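Local coordinates for aromatic-amino-acid transaminase TyrB (Burkholderia cenocepacia K56-2Valvano, PDB 4WD2), which probably transfers amino groups between aromatic amino acids and 2-oxo acids, using pyridoxal 5'-phosphate carried on a lysine as an internal aldimine, at residues P136-H141 / H186-P192; A56-E61 / V301-V305; F121-Y125 / V279-L283; Q35-L39 / N392-V396; I174-R180 / V208-L214. All coordinates share one frame; numbering follows the deposited sequence.

Interaction 1: residues P136-H141 / H186-P192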
# COMPACT_ATOMS: atom_id res chain seq x y z
N PRO A 136 1.70 -27.19 5.62
CA PRO A 136 1.20 -25.85 5.96
C PRO A 136 1.69 -24.79 4.97
O PRO A 136 2.36 -25.13 4.00
CB PRO A 136 1.81 -25.61 7.34
CG PRO A 136 3.15 -26.25 7.22
CD PRO A 136 2.96 -27.47 6.32
N SER A 137 1.36 -23.53 5.21
CA SER A 137 1.84 -22.46 4.35
C SER A 137 2.08 -21.18 5.14
O SER A 137 1.86 -21.15 6.35
CB SER A 137 0.84 -22.20 3.21
OG SER A 137 1.39 -21.34 2.23
N TRP A 138 2.54 -20.13 4.46
CA TRP A 138 2.75 -18.82 5.07
C TRP A 138 1.50 -18.38 5.82
O TRP A 138 0.38 -18.48 5.30
CB TRP A 138 3.12 -17.78 4.01
CG TRP A 138 3.45 -16.42 4.57
CD1 TRP A 138 4.28 -16.15 5.61
CD2 TRP A 138 2.96 -15.15 4.12
NE1 TRP A 138 4.34 -14.80 5.84
CE2 TRP A 138 3.54 -14.16 4.93
CE3 TRP A 138 2.08 -14.76 3.10
CZ2 TRP A 138 3.27 -12.80 4.76
CZ3 TRP A 138 1.82 -13.40 2.93
CH2 TRP A 138 2.42 -12.44 3.76
N GLU A 139 1.69 -17.90 7.04
CA GLU A 139 0.60 -17.57 7.96
C GLU A 139 -0.43 -16.57 7.41
O GLU A 139 -1.56 -16.52 7.90
CB GLU A 139 1.18 -17.03 9.27
CG GLU A 139 2.06 -15.77 9.13
CD GLU A 139 3.54 -16.09 8.94
OE1 GLU A 139 3.88 -17.28 8.74
OE2 GLU A 139 4.36 -15.15 9.00
N ASN A 140 -0.08 -15.79 6.40
CA ASN A 140 -1.00 -14.78 5.91
C ASN A 140 -1.67 -15.11 4.57
O ASN A 140 -2.47 -14.32 4.06
CB ASN A 140 -0.28 -13.43 5.83
CG ASN A 140 0.13 -12.91 7.20
OD1 ASN A 140 -0.63 -13.01 8.17
ND2 ASN A 140 1.34 -12.38 7.30
N HIS A 141 -1.35 -16.27 4.02
CA HIS A 141 -1.96 -16.73 2.77
C HIS A 141 -3.47 -16.90 2.91
O HIS A 141 -4.24 -16.38 2.10
CB HIS A 141 -1.33 -18.04 2.31
CG HIS A 141 -0.10 -17.87 1.47
ND1 HIS A 141 0.85 -18.86 1.35
CD2 HIS A 141 0.31 -16.85 0.69
CE1 HIS A 141 1.82 -18.44 0.54
NE2 HIS A 141 1.51 -17.23 0.13
N HIS A 186 4.69 -22.16 -3.37
CA HIS A 186 5.97 -21.55 -3.03
C HIS A 186 6.95 -21.90 -4.15
O HIS A 186 7.09 -23.06 -4.52
CB HIS A 186 6.48 -22.04 -1.68
CG HIS A 186 5.60 -21.68 -0.52
ND1 HIS A 186 6.06 -20.97 0.57
CD2 HIS A 186 4.29 -21.93 -0.29
CE1 HIS A 186 5.06 -20.79 1.42
NE2 HIS A 186 3.98 -21.37 0.93
N ALA A 187 7.63 -20.89 -4.69
CA ALA A 187 8.61 -21.12 -5.76
C ALA A 187 9.80 -21.93 -5.26
O ALA A 187 10.34 -22.78 -5.97
CB ALA A 187 9.08 -19.80 -6.34
N CYS A 188 10.20 -21.65 -4.03
CA CYS A 188 11.33 -22.31 -3.37
C CYS A 188 11.40 -21.74 -1.97
O CYS A 188 10.64 -20.83 -1.64
CB CYS A 188 12.64 -22.09 -4.12
SG CYS A 188 13.14 -20.36 -4.19
N CYS A 189 12.32 -22.26 -1.15
CA CYS A 189 12.52 -21.75 0.22
C CYS A 189 11.20 -21.68 0.98
O CYS A 189 10.80 -20.62 1.47
CB CYS A 189 13.19 -20.38 0.17
SG CYS A 189 14.86 -20.41 -0.57
N HIS A 190 10.53 -22.83 1.07
CA HIS A 190 9.18 -22.89 1.63
C HIS A 190 9.10 -22.31 3.03
O HIS A 190 9.95 -22.57 3.88
CB HIS A 190 8.68 -24.34 1.64
CG HIS A 190 7.23 -24.47 2.00
ND1 HIS A 190 6.79 -24.70 3.29
CD2 HIS A 190 6.12 -24.41 1.23
CE1 HIS A 190 5.47 -24.77 3.29
NE2 HIS A 190 5.04 -24.59 2.06
N ASN A 191 8.08 -21.50 3.25
CA ASN A 191 7.79 -20.92 4.54
C ASN A 191 6.49 -21.54 5.03
O ASN A 191 5.45 -21.34 4.41
CB ASN A 191 7.70 -19.39 4.42
CG ASN A 191 7.47 -18.70 5.76
OD1 ASN A 191 7.44 -19.33 6.80
ND2 ASN A 191 7.33 -17.37 5.73
N PRO A 192 6.51 -22.25 6.16
CA PRO A 192 7.53 -22.35 7.20
C PRO A 192 8.46 -23.57 7.20
O PRO A 192 9.30 -23.63 8.10
CB PRO A 192 6.67 -22.39 8.47
CG PRO A 192 5.50 -23.23 8.04
CD PRO A 192 5.25 -22.89 6.59
O HOH W 1 7.01 -15.38 8.12
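His186 meets Ser137 at the C-terminal ends of neighbouring parallel strands of the large sheet, the place where fold type I aminotransferases hold pyridoxal phosphate. Its NE2 lies 2.9 Å from Ser137 OG, close to the imidazole plane, in a hydrogen bond that either partner could donate. The same OG is hydrogen-bonded to His141 ND1 at 2.7 Å, which makes the hydroxyl a link between two rings whose planes stand at 82°; Asp219 takes the other nitrogen of His141. Further along, His190 sets its CD2 3.3 Å above the centre of the His186 ring. The edge of the His190 ring faces the other segment, with CE1 3.2 Å from Pro136 O, while its NE2 is hydrogen-bonded to Ser134. Asn191 follows with CG anti to the backbone N (chi1 -177°), a torsion that carries ND2 to 3.3 Å from Trp138 CD1, the amide and indole planes 45° apart. That ND2 donates to O3 of the modified lysine at position 254, so Asn191 directly contacts the cofactor, and to a water that reaches Glu139 OE2. Pro192, like Pro136, follows a cis peptide bond, and the two rings approach at their CG atoms, 3.9 Å apart.

Interaction 2: residues A56-E61 / V301-V305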
# COMPACT_ATOMS: atom_id res chain seq x y z
N ALA A 56 25.15 -2.59 -1.68
CA ALA A 56 24.59 -2.04 -2.91
C ALA A 56 23.44 -1.10 -2.62
O ALA A 56 23.25 -0.10 -3.31
CB ALA A 56 24.13 -3.17 -3.83
N VAL A 57 22.66 -1.42 -1.59
CA VAL A 57 21.52 -0.60 -1.22
C VAL A 57 21.98 0.73 -0.63
O VAL A 57 21.47 1.79 -0.98
CB VAL A 57 20.61 -1.35 -0.22
CG1 VAL A 57 19.65 -0.39 0.47
CG2 VAL A 57 19.85 -2.44 -0.95
N ARG A 58 22.97 0.66 0.27
CA ARG A 58 23.54 1.87 0.85
C ARG A 58 24.11 2.78 -0.23
O ARG A 58 23.87 3.98 -0.24
CB ARG A 58 24.63 1.51 1.87
CG ARG A 58 25.33 2.70 2.49
CD ARG A 58 26.45 2.24 3.42
NE ARG A 58 25.94 1.41 4.51
CZ ARG A 58 25.52 1.88 5.67
NH1 ARG A 58 25.56 3.19 5.91
NH2 ARG A 58 25.07 1.05 6.60
N GLU A 59 24.85 2.19 -1.17
CA GLU A 59 25.49 2.94 -2.24
C GLU A 59 24.46 3.60 -3.16
O GLU A 59 24.67 4.73 -3.61
CB GLU A 59 26.41 2.02 -3.05
N ALA A 60 23.36 2.91 -3.43
CA ALA A 60 22.28 3.46 -4.24
C ALA A 60 21.60 4.63 -3.54
O ALA A 60 21.32 5.67 -4.16
CB ALA A 60 21.25 2.38 -4.57
N GLU A 61 21.31 4.44 -2.25
CA GLU A 61 20.69 5.48 -1.43
C GLU A 61 21.56 6.73 -1.38
O GLU A 61 21.05 7.86 -1.48
CB GLU A 61 20.46 4.95 -0.01
CG GLU A 61 19.34 3.94 0.08
CD GLU A 61 19.26 3.29 1.44
OE1 GLU A 61 20.26 3.35 2.19
OE2 GLU A 61 18.20 2.71 1.77
N VAL A 301 15.38 2.83 -5.23
CA VAL A 301 16.55 2.12 -4.72
C VAL A 301 16.73 0.80 -5.44
O VAL A 301 17.82 0.49 -5.93
CB VAL A 301 16.45 1.86 -3.19
CG1 VAL A 301 17.56 0.92 -2.74
CG2 VAL A 301 16.51 3.16 -2.41
N VAL A 302 15.66 0.01 -5.50
CA VAL A 302 15.70 -1.28 -6.16
C VAL A 302 16.04 -1.14 -7.64
O VAL A 302 16.89 -1.86 -8.16
CB VAL A 302 14.37 -2.04 -5.99
CG1 VAL A 302 14.31 -3.24 -6.94
CG2 VAL A 302 14.19 -2.48 -4.54
N ALA A 303 15.38 -0.20 -8.32
CA ALA A 303 15.64 0.02 -9.75
C ALA A 303 17.09 0.47 -9.99
O ALA A 303 17.71 0.07 -10.98
CB ALA A 303 14.67 1.04 -10.31
N ALA A 304 17.62 1.28 -9.09
CA ALA A 304 19.00 1.74 -9.21
C ALA A 304 19.98 0.59 -9.02
O ALA A 304 20.99 0.51 -9.71
CB ALA A 304 19.28 2.86 -8.21
N VAL A 305 19.69 -0.31 -8.09
CA VAL A 305 20.57 -1.44 -7.83
C VAL A 305 20.54 -2.42 -9.00
O VAL A 305 21.59 -2.81 -9.52
CB VAL A 305 20.21 -2.17 -6.53
CG1 VAL A 305 20.94 -3.49 -6.44
CG2 VAL A 305 20.54 -1.30 -5.32
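This is an apolar helix-helix contact between helix 55-65 and helix 297-307, its centre about 21 Å from that of the chain, and it is made by small and branched side chains without a hydrogen bond between the two segments. The axes of segments 56-61 and 301-305 come within 9.1 Å at a crossing angle of 107°, and the CA atoms of Ala60 and Val301 approach to 5.9 Å. Ala60 is central: its CB lies 3.8 Å from Val305 CG2 and 4.2 Å from Ala304 CB, and the methyl also faces the backbone O of Val301. Val305 CG2 in turn fits against one turn of the first helix, since it lies 3.6 Å from Ala56 O as well as against Ala60. Val301 splits its two branches. With CG1 anti to the backbone N (chi1 170°), that methyl meets Val57 CG1 at 4.0 Å, the side chains crossing at about a right angle, whereas CG2 touches the aliphatic CG of Glu61 at 3.8 Å. Trp315 of helix 309-338 packs on both Ala56 and Val305, and Phe256, two residues beyond the modified lysine, on both Val57 and Val305. Such a nearly perpendicular helix pair, closed by a long third helix and a loop next to the cofactor lysine, belongs to the helical framework around the large domain of fold type I aminotransferases.

Interaction 3: residues F121-Y125 / V279-L283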
# COMPACT_ATOMS: atom_id res chain seq x y z
N PHE A 121 -7.96 -9.02 -8.38
CA PHE A 121 -8.15 -9.24 -9.81
C PHE A 121 -8.81 -10.60 -10.08
O PHE A 121 -9.77 -10.70 -10.84
CB PHE A 121 -6.80 -9.13 -10.55
CG PHE A 121 -6.80 -9.72 -11.95
CD1 PHE A 121 -7.40 -9.05 -13.01
CD2 PHE A 121 -6.18 -10.93 -12.21
CE1 PHE A 121 -7.40 -9.58 -14.29
CE2 PHE A 121 -6.17 -11.47 -13.49
CZ PHE A 121 -6.78 -10.80 -14.53
N LEU A 122 -8.29 -11.65 -9.44
CA LEU A 122 -8.82 -12.99 -9.63
C LEU A 122 -10.26 -13.15 -9.14
O LEU A 122 -11.06 -13.83 -9.78
CB LEU A 122 -7.93 -14.02 -8.94
CG LEU A 122 -6.56 -14.32 -9.56
CD1 LEU A 122 -5.77 -15.25 -8.66
CD2 LEU A 122 -6.70 -14.91 -10.96
N LYS A 123 -10.59 -12.54 -8.02
CA LYS A 123 -11.95 -12.61 -7.47
C LYS A 123 -12.95 -11.99 -8.43
O LYS A 123 -14.08 -12.47 -8.57
CB LYS A 123 -12.03 -11.93 -6.10
CG LYS A 123 -13.42 -11.96 -5.47
CD LYS A 123 -13.89 -13.40 -5.26
CE LYS A 123 -15.32 -13.44 -4.74
NZ LYS A 123 -15.73 -14.84 -4.41
N ARG A 124 -12.52 -10.93 -9.09
CA ARG A 124 -13.39 -10.17 -9.97
C ARG A 124 -13.67 -10.94 -11.25
O ARG A 124 -14.79 -10.89 -11.78
CB ARG A 124 -12.78 -8.80 -10.28
CG ARG A 124 -13.65 -7.93 -11.13
CD ARG A 124 -13.43 -6.46 -10.85
NE ARG A 124 -14.21 -5.66 -11.79
CZ ARG A 124 -13.72 -5.19 -12.93
NH1 ARG A 124 -12.45 -5.41 -13.24
NH2 ARG A 124 -14.48 -4.48 -13.74
N TYR A 125 -12.68 -11.69 -11.73
CA TYR A 125 -12.81 -12.38 -13.01
C TYR A 125 -12.96 -13.89 -12.89
O TYR A 125 -13.36 -14.55 -13.84
CB TYR A 125 -11.62 -12.03 -13.91
CG TYR A 125 -11.73 -10.61 -14.41
CD1 TYR A 125 -12.68 -10.28 -15.37
CD2 TYR A 125 -10.93 -9.60 -13.90
CE1 TYR A 125 -12.81 -8.99 -15.83
CE2 TYR A 125 -11.06 -8.29 -14.35
CZ TYR A 125 -12.00 -8.00 -15.32
OH TYR A 125 -12.14 -6.70 -15.77
N VAL A 279 -4.95 -7.48 -19.11
CA VAL A 279 -4.74 -7.88 -17.73
C VAL A 279 -4.03 -6.77 -16.95
O VAL A 279 -4.44 -6.45 -15.84
CB VAL A 279 -3.95 -9.20 -17.64
CG1 VAL A 279 -3.40 -9.41 -16.23
CG2 VAL A 279 -4.83 -10.37 -18.04
N LEU A 280 -3.00 -6.17 -17.53
CA LEU A 280 -2.26 -5.11 -16.83
C LEU A 280 -3.19 -3.96 -16.45
O LEU A 280 -3.09 -3.41 -15.35
CB LEU A 280 -1.09 -4.59 -17.68
CG LEU A 280 -0.18 -3.57 -16.97
CD1 LEU A 280 0.53 -4.21 -15.78
CD2 LEU A 280 0.85 -2.97 -17.93
N GLY A 281 -4.10 -3.62 -17.35
CA GLY A 281 -5.07 -2.56 -17.09
C GLY A 281 -5.99 -2.89 -15.93
O GLY A 281 -6.36 -2.00 -15.15
N GLN A 282 -6.38 -4.16 -15.81
CA GLN A 282 -7.29 -4.54 -14.73
C GLN A 282 -6.53 -4.72 -13.42
O GLN A 282 -7.11 -4.57 -12.34
CB GLN A 282 -8.06 -5.82 -15.09
CG GLN A 282 -8.99 -5.65 -16.29
CD GLN A 282 -10.02 -4.55 -16.11
OE1 GLN A 282 -10.37 -4.17 -14.98
NE2 GLN A 282 -10.52 -4.01 -17.22
N LEU A 283 -5.24 -5.02 -13.50
CA LEU A 283 -4.42 -5.04 -12.30
C LEU A 283 -4.25 -3.60 -11.79
O LEU A 283 -4.31 -3.35 -10.58
CB LEU A 283 -3.06 -5.69 -12.58
CG LEU A 283 -3.07 -7.20 -12.90
CD1 LEU A 283 -1.70 -7.64 -13.38
CD2 LEU A 283 -3.52 -8.04 -11.70
O HOH W 2 -9.73 -5.05 -11.47
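Segments 121-125 and 279-283 are helical pieces whose axes pass 11.1 Å apart with their directions at 110°, the nearest CA atoms being those of Phe121 and Leu283 at 6.1 Å. Phe121 fills much of this gap. Its CG stands anti to the backbone N (chi1 163°), which sends the ring across toward the second helix, where three residues meet different parts of it. Leu283 CD2 touches Phe121 CB at 3.6 Å, Gln282 CB comes to the ring edge at CD1 (3.9 Å), and Val279 CG1 meets CZ at 4.0 Å.

Beyond this apolar part, the Gln282 chain bends at chi2 and brings its amide up to Arg124 and Tyr125. Arg124 NH1 donates to Gln282 OE1 at 3.0 Å with an N-H...O angle of 144°, a bent bond that arrives from above the amide carbonyl plane. A water accepts a weak bond from the same NH1 and donates to Gln282 O at 2.8 Å, giving the arginine a second route to this residue. Tyr125 OH lies 3.0 Å from Gln282 CD, but the angles to OE1 and NE2 are poor for hydrogen bonding; both polar ends are instead engaged by Asp14 of the second subunit, through OD1 for the tyrosine and O for Gln282 NE2. Ile13 of that subunit packs on Phe121, Tyr125 and Gln282. Leu122 and Leu283 face strands of the large sheet, so the helices lie between sheet and neighbour, an arrangement familiar from aminotransferase dimers in which the N-terminal arm of one subunit embraces the other.

Interaction 4: residues Q35-L39 / N392-V396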
# COMPACT_ATOMS: atom_id res chain seq x y z
N GLN A 35 22.77 -16.81 27.82
CA GLN A 35 22.98 -17.66 26.65
C GLN A 35 21.70 -17.89 25.86
O GLN A 35 21.66 -18.78 25.00
CB GLN A 35 23.58 -18.99 27.07
CG GLN A 35 24.90 -18.87 27.80
CD GLN A 35 26.02 -18.41 26.90
OE1 GLN A 35 26.60 -19.21 26.16
NE2 GLN A 35 26.33 -17.12 26.94
N LYS A 36 20.67 -17.10 26.12
CA LYS A 36 19.41 -17.26 25.41
C LYS A 36 19.60 -17.05 23.91
O LYS A 36 20.45 -16.26 23.49
CB LYS A 36 18.36 -16.30 25.96
CG LYS A 36 18.71 -14.84 25.84
CD LYS A 36 17.61 -13.97 26.44
CE LYS A 36 18.00 -12.50 26.44
NZ LYS A 36 16.91 -11.66 27.02
N VAL A 37 18.83 -17.76 23.10
CA VAL A 37 18.90 -17.66 21.65
C VAL A 37 17.50 -17.55 21.05
O VAL A 37 16.62 -18.37 21.35
CB VAL A 37 19.64 -18.87 21.03
CG1 VAL A 37 19.67 -18.75 19.51
CG2 VAL A 37 21.05 -18.98 21.57
N ASN A 38 17.29 -16.55 20.20
CA ASN A 38 16.00 -16.33 19.56
C ASN A 38 16.05 -16.72 18.09
O ASN A 38 16.81 -16.15 17.31
CB ASN A 38 15.56 -14.87 19.70
CG ASN A 38 14.10 -14.65 19.35
OD1 ASN A 38 13.37 -15.60 19.09
ND2 ASN A 38 13.67 -13.40 19.36
N LEU A 39 15.24 -17.71 17.72
CA LEU A 39 15.17 -18.15 16.34
C LEU A 39 13.72 -18.08 15.87
O LEU A 39 13.31 -18.79 14.96
CB LEU A 39 15.72 -19.58 16.18
CG LEU A 39 17.11 -19.87 16.75
CD1 LEU A 39 17.39 -21.35 16.74
CD2 LEU A 39 18.21 -19.12 15.99
N ASN A 392 26.07 -18.68 18.35
CA ASN A 392 25.02 -19.50 18.97
C ASN A 392 24.75 -20.88 18.37
O ASN A 392 23.99 -21.66 18.96
CB ASN A 392 23.71 -18.70 18.98
CG ASN A 392 23.19 -18.38 17.58
OD1 ASN A 392 23.43 -19.12 16.62
ND2 ASN A 392 22.49 -17.26 17.46
N VAL A 393 25.34 -21.21 17.22
CA VAL A 393 24.97 -22.45 16.55
C VAL A 393 25.38 -23.68 17.37
O VAL A 393 24.68 -24.69 17.37
CB VAL A 393 25.59 -22.53 15.12
CG1 VAL A 393 27.10 -22.60 15.16
CG2 VAL A 393 25.00 -23.71 14.33
N GLY A 394 26.48 -23.59 18.11
CA GLY A 394 26.87 -24.67 19.00
C GLY A 394 25.89 -24.82 20.15
O GLY A 394 25.51 -25.94 20.50
N ILE A 395 25.48 -23.70 20.73
CA ILE A 395 24.51 -23.66 21.82
C ILE A 395 23.19 -24.29 21.39
O ILE A 395 22.60 -25.10 22.11
CB ILE A 395 24.27 -22.21 22.29
CG1 ILE A 395 25.47 -21.71 23.10
CG2 ILE A 395 22.99 -22.10 23.11
CD1 ILE A 395 25.39 -20.24 23.45
N VAL A 396 22.74 -23.94 20.19
CA VAL A 396 21.50 -24.47 19.65
C VAL A 396 21.57 -25.97 19.36
O VAL A 396 20.67 -26.72 19.75
CB VAL A 396 21.11 -23.73 18.36
CG1 VAL A 396 19.90 -24.39 17.71
CG2 VAL A 396 20.85 -22.27 18.66
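With chi1 at 178°, Val37 holds CG1 anti to its backbone N and spreads its two methyls over segment 392-396, both reaching Asn392, CG1 going on to Val396 and CG2 to Ile395, while Val396 (chi1 174°) offers CG2 in return. The contact joins strand 37-38, which pairs in parallel with strand 375-376 through backbone bonds of Val37 to Gly374 and Tyr376, to the first turn of the C-terminal helix 393-405: a small alpha/beta layer of the domain that packs beside the large one in this fold. Val37 CG1 meets Val396 CG2 at 3.8 Å, the side chains crossing at about a right angle. Its other methyl, CG2, lies 3.7 Å from Asn392 CB and 4.0 Å from Ile395 CG2. Asn392 stands at the N-cap position yet makes no capping bond with its side chain; the amide instead turns to Asn389 N and Gly387 O, and its CB, CG and ND2 border Val37. Leu39 extends the apolar row, meeting Val396 tip to tip, with CD1 4.1 Å from CG2. Leu388 and Met383 pack on both of these residues. At the exposed end the bent Gln35 chain crosses Ile395 at about a right angle, placing OE1 3.1 Å from the CD1 methyl.

Interaction 5: residues I174-R180 / V208-L214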
# COMPACT_ATOMS: atom_id res chain seq x y z
N ILE A 174 -3.90 -32.14 -6.31
CA ILE A 174 -3.95 -31.05 -7.28
C ILE A 174 -4.52 -31.54 -8.62
O ILE A 174 -5.28 -30.82 -9.28
CB ILE A 174 -2.56 -30.42 -7.49
CG1 ILE A 174 -2.14 -29.68 -6.20
CG2 ILE A 174 -2.57 -29.46 -8.67
CD1 ILE A 174 -0.75 -29.09 -6.24
N ASP A 175 -4.20 -32.77 -8.99
CA ASP A 175 -4.74 -33.37 -10.21
C ASP A 175 -6.26 -33.50 -10.19
O ASP A 175 -6.90 -33.63 -11.23
CB ASP A 175 -4.12 -34.75 -10.46
CG ASP A 175 -4.41 -35.27 -11.85
OD1 ASP A 175 -4.33 -34.49 -12.82
OD2 ASP A 175 -4.72 -36.47 -11.98
N ALA A 176 -6.84 -33.47 -8.99
CA ALA A 176 -8.28 -33.68 -8.84
C ALA A 176 -9.08 -32.38 -8.85
O ALA A 176 -10.31 -32.41 -8.75
CB ALA A 176 -8.56 -34.46 -7.56
N LEU A 177 -8.40 -31.24 -8.98
CA LEU A 177 -9.07 -29.95 -8.92
C LEU A 177 -9.79 -29.61 -10.23
O LEU A 177 -9.33 -29.98 -11.32
CB LEU A 177 -8.08 -28.84 -8.58
CG LEU A 177 -7.32 -29.05 -7.27
CD1 LEU A 177 -6.39 -27.88 -6.98
CD2 LEU A 177 -8.31 -29.27 -6.14
N PRO A 178 -10.91 -28.88 -10.13
CA PRO A 178 -11.62 -28.43 -11.32
C PRO A 178 -10.85 -27.32 -12.02
O PRO A 178 -9.98 -26.70 -11.41
CB PRO A 178 -12.95 -27.91 -10.77
CG PRO A 178 -12.62 -27.47 -9.38
CD PRO A 178 -11.55 -28.42 -8.89
N ALA A 179 -11.16 -27.09 -13.29
CA ALA A 179 -10.52 -26.03 -14.06
C ALA A 179 -10.66 -24.68 -13.36
O ALA A 179 -11.68 -24.41 -12.70
CB ALA A 179 -11.09 -25.96 -15.47
N ARG A 180 -9.60 -23.88 -13.49
CA ARG A 180 -9.50 -22.52 -12.96
C ARG A 180 -9.41 -22.44 -11.44
O ARG A 180 -9.54 -21.37 -10.85
CB ARG A 180 -10.66 -21.67 -13.48
CG ARG A 180 -10.61 -21.50 -14.99
CD ARG A 180 -11.89 -20.90 -15.54
NE ARG A 180 -13.04 -21.77 -15.30
CZ ARG A 180 -13.37 -22.80 -16.06
NH1 ARG A 180 -12.64 -23.12 -17.13
NH2 ARG A 180 -14.44 -23.53 -15.76
N VAL A 208 0.37 -31.47 -14.82
CA VAL A 208 -0.98 -31.52 -14.26
C VAL A 208 -1.69 -30.16 -14.31
O VAL A 208 -2.83 -30.05 -14.77
CB VAL A 208 -0.94 -32.03 -12.80
CG1 VAL A 208 -2.24 -31.71 -12.09
CG2 VAL A 208 -0.63 -33.52 -12.77
N ILE A 209 -1.00 -29.12 -13.85
CA ILE A 209 -1.52 -27.76 -13.85
C ILE A 209 -1.95 -27.32 -15.26
O ILE A 209 -3.04 -26.75 -15.44
CB ILE A 209 -0.46 -26.77 -13.29
CG1 ILE A 209 -0.34 -26.96 -11.77
CG2 ILE A 209 -0.81 -25.32 -13.62
CD1 ILE A 209 0.92 -26.35 -11.18
N GLU A 210 -1.11 -27.62 -16.25
CA GLU A 210 -1.43 -27.35 -17.64
C GLU A 210 -2.65 -28.16 -18.11
O GLU A 210 -3.61 -27.60 -18.65
CB GLU A 210 -0.22 -27.67 -18.53
CG GLU A 210 -0.43 -27.40 -19.99
CD GLU A 210 0.82 -27.66 -20.82
OE1 GLU A 210 1.52 -28.66 -20.53
OE2 GLU A 210 1.12 -26.87 -21.73
N ALA A 211 -2.60 -29.47 -17.90
CA ALA A 211 -3.64 -30.36 -18.41
C ALA A 211 -5.00 -30.06 -17.79
O ALA A 211 -6.03 -30.14 -18.46
CB ALA A 211 -3.27 -31.82 -18.17
N ARG A 212 -5.01 -29.72 -16.50
CA ARG A 212 -6.27 -29.51 -15.80
C ARG A 212 -6.75 -28.05 -15.86
O ARG A 212 -7.79 -27.72 -15.30
CB ARG A 212 -6.13 -29.96 -14.35
CG ARG A 212 -5.80 -31.45 -14.19
CD ARG A 212 -6.90 -32.32 -14.77
NE ARG A 212 -6.73 -33.72 -14.40
CZ ARG A 212 -7.51 -34.71 -14.85
NH1 ARG A 212 -8.51 -34.45 -15.68
NH2 ARG A 212 -7.28 -35.96 -14.46
N GLU A 213 -5.99 -27.21 -16.56
CA GLU A 213 -6.35 -25.81 -16.76
C GLU A 213 -6.51 -25.07 -15.45
O GLU A 213 -7.47 -24.32 -15.25
CB GLU A 213 -7.65 -25.69 -17.58
CG GLU A 213 -7.53 -26.25 -18.98
CD GLU A 213 -8.85 -26.30 -19.70
OE1 GLU A 213 -9.24 -27.40 -20.14
OE2 GLU A 213 -9.51 -25.24 -19.83
N LEU A 214 -5.56 -25.30 -14.55
CA LEU A 214 -5.56 -24.64 -13.25
C LEU A 214 -4.89 -23.27 -13.34
O LEU A 214 -4.26 -22.94 -14.35
CB LEU A 214 -4.84 -25.51 -12.22
CG LEU A 214 -5.36 -26.93 -12.09
CD1 LEU A 214 -4.77 -27.59 -10.85
CD2 LEU A 214 -6.89 -26.94 -12.05
O HOH W 3 -9.59 -29.70 -14.41
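A Schellman motif ends helix 199-211, in the beta-alpha-beta crossover between strands 182-186 and 215-220, and its Glu213 meets the loop that follows helix 167-175. Glu213 has positive phi, and the motif is closed by bonds from Leu214 N to Ile209 O (3.0 Å) and from Glu213 N to Glu210 O. Glu213 O accepts a hydrogen bond from Arg180 N at 2.8 Å with an angle of 158°, tying the loop to the helix end, while a water donates to both Leu177 O and Arg212 O. Nearer the start of segment 174-180, Arg212 NE donates to Asp175 OD1 at 3.0 Å. This salt bridge is nearly straight (170°) and lies close to the guanidinium plane, but it reaches the carboxylate from 51° above its plane. Beneath these bonds Leu214 forks into the apolar layer: CD1 meets Ile174 CG2 at 3.6 Å and CD2 meets Leu177 CB at 4.1 Å. Val208 CG1 lies against Asp175 CA, 3.5 Å away, beside the salt bridge. The one bond found between the charged groups uses NE and lies near the surface, so solvent probably weakens it, whereas the backbone bond and buried leucine fix the relative positions of loop and helix.

Overall arrangement
From the N terminus, 35-39 opens the longest loop, which interaction 4 closes at the C-terminal helix, tying the small two-stranded sheet to it. Interaction 2 nests within, joining helix 55-65 to helix 297-307, and interaction 3 nests inside that, joining helix 110-125 to helix 273-288. Innermost, interactions 1 and 5 cross: 136-141, 174-180, 186-192 and 208-214 alternate, threading consecutive strands of the large sheet and the helices that connect them. Interaction 1 lies nearest the centre of the chain, at the cofactor, with the others around it, their centres 21 to 28 Å from its own. Interactions 3 and 4 lie on opposite sides of the chain's centre, their centres about 46 Å apart; interactions 1, 3 and 5 touch the second subunit.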